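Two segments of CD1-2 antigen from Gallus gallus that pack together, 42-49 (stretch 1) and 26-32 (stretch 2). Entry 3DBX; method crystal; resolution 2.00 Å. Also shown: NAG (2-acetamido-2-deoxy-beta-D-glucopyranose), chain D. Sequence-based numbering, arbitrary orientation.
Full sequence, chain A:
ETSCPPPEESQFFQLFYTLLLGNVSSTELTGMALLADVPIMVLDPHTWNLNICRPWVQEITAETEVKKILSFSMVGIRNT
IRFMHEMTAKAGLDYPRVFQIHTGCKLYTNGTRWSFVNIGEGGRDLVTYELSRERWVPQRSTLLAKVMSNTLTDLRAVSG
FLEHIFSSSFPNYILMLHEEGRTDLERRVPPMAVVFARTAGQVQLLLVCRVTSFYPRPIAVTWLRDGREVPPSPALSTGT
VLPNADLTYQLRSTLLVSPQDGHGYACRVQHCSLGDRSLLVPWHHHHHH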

# COMPACT_ATOMS: atom_id res chain seq x y z
N VAL A 42 14.49 0.09 1.04
CA VAL A 42 13.84 -1.21 1.12
C VAL A 42 14.86 -2.21 1.67
O VAL A 42 16.03 -2.21 1.28
CB VAL A 42 13.25 -1.61 -0.27
CG1 VAL A 42 13.11 -3.11 -0.46
CG2 VAL A 42 11.88 -0.96 -0.45
N LEU A 43 14.43 -3.04 2.60
CA LEU A 43 15.34 -4.01 3.17
C LEU A 43 15.55 -5.12 2.13
O LEU A 43 14.58 -5.62 1.56
CB LEU A 43 14.75 -4.54 4.48
CG LEU A 43 15.60 -5.53 5.29
CD1 LEU A 43 16.69 -4.79 5.98
CD2 LEU A 43 14.77 -6.33 6.31
N ASP A 44 16.80 -5.50 1.86
CA ASP A 44 17.02 -6.63 0.96
C ASP A 44 16.89 -7.93 1.74
O ASP A 44 17.63 -8.13 2.71
CB ASP A 44 18.36 -6.58 0.22
CG ASP A 44 18.53 -7.76 -0.75
OD1 ASP A 44 17.82 -7.80 -1.77
OD2 ASP A 44 19.35 -8.66 -0.48
N PRO A 45 15.94 -8.81 1.35
CA PRO A 45 15.65 -10.03 2.10
C PRO A 45 16.83 -10.98 2.22
O PRO A 45 16.91 -11.73 3.19
CB PRO A 45 14.53 -10.68 1.27
CG PRO A 45 13.88 -9.50 0.59
CD PRO A 45 15.04 -8.68 0.19
N HIS A 46 17.73 -10.93 1.25
CA HIS A 46 18.83 -11.87 1.16
C HIS A 46 20.03 -11.44 1.99
O HIS A 46 20.71 -12.29 2.55
CB HIS A 46 19.23 -12.08 -0.31
CG HIS A 46 18.09 -12.50 -1.20
ND1 HIS A 46 17.76 -13.82 -1.41
CD2 HIS A 46 17.21 -11.77 -1.92
CE1 HIS A 46 16.73 -13.89 -2.23
NE2 HIS A 46 16.37 -12.66 -2.55
N THR A 47 20.25 -10.13 2.09
CA THR A 47 21.45 -9.57 2.71
C THR A 47 21.18 -8.81 4.02
O THR A 47 22.09 -8.58 4.81
CB THR A 47 22.15 -8.58 1.76
OG1 THR A 47 21.28 -7.47 1.48
CG2 THR A 47 22.55 -9.26 0.44
N TRP A 48 19.91 -8.41 4.20
CA TRP A 48 19.43 -7.56 5.31
C TRP A 48 20.03 -6.16 5.36
O TRP A 48 19.97 -5.48 6.40
CB TRP A 48 19.56 -8.20 6.69
CG TRP A 48 18.84 -9.50 6.89
CD1 TRP A 48 17.97 -10.11 6.03
CD2 TRP A 48 18.92 -10.32 8.05
NE1 TRP A 48 17.51 -11.29 6.59
CE2 TRP A 48 18.08 -11.44 7.83
CE3 TRP A 48 19.62 -10.23 9.26
CZ2 TRP A 48 17.93 -12.45 8.77
CZ3 TRP A 48 19.48 -11.24 10.19
CH2 TRP A 48 18.64 -12.34 9.94
N ASN A 49 20.62 -5.73 4.26
CA ASN A 49 21.07 -4.36 4.16
C ASN A 49 19.91 -3.49 3.63
O ASN A 49 18.99 -4.00 2.99
CB ASN A 49 22.36 -4.25 3.33
CG ASN A 49 23.55 -5.03 3.97
OD1 ASN A 49 23.90 -4.82 5.14
ND2 ASN A 49 24.17 -5.92 3.18
C1 NAG D . 19.08 -4.41 -3.57
C2 NAG D . 17.99 -5.17 -4.36
C3 NAG D . 18.55 -6.40 -5.09
C4 NAG D . 19.75 -6.03 -5.97
C5 NAG D . 20.78 -5.24 -5.15
C6 NAG D . 21.83 -4.62 -6.07
C7 NAG D . 15.85 -4.84 -3.12
C8 NAG D . 14.60 -5.57 -2.70
N2 NAG D . 16.87 -5.61 -3.55
O3 NAG D . 17.53 -7.02 -5.85
O4 NAG D . 20.32 -7.18 -6.57
O5 NAG D . 20.21 -4.16 -4.41
O6 NAG D . 23.04 -4.38 -5.39
O7 NAG D . 15.89 -3.61 -3.06
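Stretch 2 (26-32) STELTGM

How does the backbone of stretch 2 run relative to stretch 1? Stretch 2 is an extended strand from about Thr27 through Met32, with phi near -115° to -168° and psi between 130° and 151°, and it continues later in the chain. Stretch 1 ends a strand at Val42 and Leu43 and then turns through Asp44 to Asn49, where Trp48 takes the left-handed values of 62/18. The two strands are antiparallel. Val42 pairs with Met32 as a non-hydrogen-bonded bridge, their CA atoms 4.5 Å apart; the CA atoms of Leu43 and Gly31 are 5.0 Å apart, and those of Pro45 and Leu29 5.2 Å. As stretch 1 proceeds, its neighbours therefore fall progressively earlier in stretch 2.

What joins the two backbones? One direct hydrogen bond does so, from Leu43 N to Gly31 O at 2.8 Å, and its angle of 174° makes it nearly straight. The same carbonyl also receives a CA-H...O contact, with Val42 CA 3.5 Å from Gly31 O. Within this same pair, Leu43 and Gly31, water 2 fills the place of a second direct bond: it accepts from Gly31 N at 3.0 Å and donates to Leu43 O at 2.6 Å, two atoms 4.7 Å apart. Farther along, water 1 accepts from Leu29 N at 2.8 Å and donates to Pro45 O at 2.5 Å, so the strand stays tied to the turn after the regular pairing has ended.

Why do only Pro45 and Trp48 of the turn reach stretch 2? Asp44 points away from stretch 2 and organises the loop instead. Asp44 N donates to Asn49 O at 2.9 Å, while Trp48 N donates to Asp44 O at 2.7 Å, and these two bonds tie Asp44 to Asn49 and to Trp48, across the turn. The side chain braces the turn further, as Thr47 OG1 donates to Asp44 OD2 at 3.0 Å. The other oxygen, Asp44 OD1, accepts from NAG N2 of the sugar at 3.0 Å. His46, Thr47 and Asn49 make no contact with stretch 2, leaving Pro45 and Trp48 as the loop residues that reach it.

Which side chains fill the contact? Leu29 is the centre of it, pointing toward stretch 1 and losing the largest area of any residue here. Leu29 CD1 lies over one face of the indole, 3.3 Å from the centroid of the Trp48 five-membered ring and only 7° off the ring normal, a CH-pi arrangement. The CB of Trp48 points sideways, but the end of the side chain comes nearer to the strand, and Trp48 CZ2 reaches Thr27 CB at 4.3 Å. Leu43 CD2 packs against Leu29 CB at 3.6 Å, and Pro45 CB rests 3.4 Å from Leu29 O. At the bridge, Val42 and Met32 put their side chains on the same face of the sheet, where Val42 CG2 meets Met32 CG at 3.8 Å.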

# COMPACT_ATOMS: atom_id res chain seq x y z
N SER A 26 15.33 -20.21 10.78
CA SER A 26 14.89 -19.46 9.61
C SER A 26 14.11 -18.16 9.90
O SER A 26 13.08 -18.16 10.58
CB SER A 26 14.13 -20.36 8.63
OG SER A 26 13.82 -19.68 7.42
N THR A 27 14.64 -17.06 9.37
CA THR A 27 13.92 -15.80 9.33
C THR A 27 13.92 -15.33 7.89
O THR A 27 14.95 -15.37 7.20
CB THR A 27 14.58 -14.69 10.20
OG1 THR A 27 14.98 -15.23 11.46
CG2 THR A 27 13.60 -13.55 10.43
N GLU A 28 12.76 -14.88 7.43
CA GLU A 28 12.65 -14.21 6.17
C GLU A 28 12.21 -12.78 6.48
O GLU A 28 11.26 -12.54 7.23
CB GLU A 28 11.65 -14.92 5.26
N LEU A 29 12.91 -11.81 5.93
CA LEU A 29 12.53 -10.43 6.26
C LEU A 29 12.06 -9.65 5.05
O LEU A 29 12.56 -9.83 3.95
CB LEU A 29 13.69 -9.68 6.91
CG LEU A 29 14.30 -10.10 8.25
CD1 LEU A 29 15.55 -9.26 8.47
CD2 LEU A 29 13.33 -9.89 9.39
N THR A 30 11.12 -8.76 5.29
CA THR A 30 10.84 -7.67 4.36
C THR A 30 10.70 -6.40 5.18
O THR A 30 10.34 -6.44 6.36
CB THR A 30 9.51 -7.90 3.56
OG1 THR A 30 8.42 -8.00 4.48
CG2 THR A 30 9.59 -9.18 2.75
N GLY A 31 11.03 -5.27 4.57
CA GLY A 31 10.82 -3.99 5.23
C GLY A 31 10.97 -2.85 4.25
O GLY A 31 11.75 -2.92 3.27
N MET A 32 10.22 -1.80 4.51
CA MET A 32 10.22 -0.60 3.66
C MET A 32 10.15 0.65 4.49
O MET A 32 9.48 0.67 5.50
CB MET A 32 9.01 -0.61 2.76
CG MET A 32 9.10 0.45 1.66
SD MET A 32 7.67 0.34 0.64
CE MET A 32 7.75 -1.36 0.12
O HOH W 1 15.12 -12.79 4.57
O HOH W 2 12.05 -5.93 1.84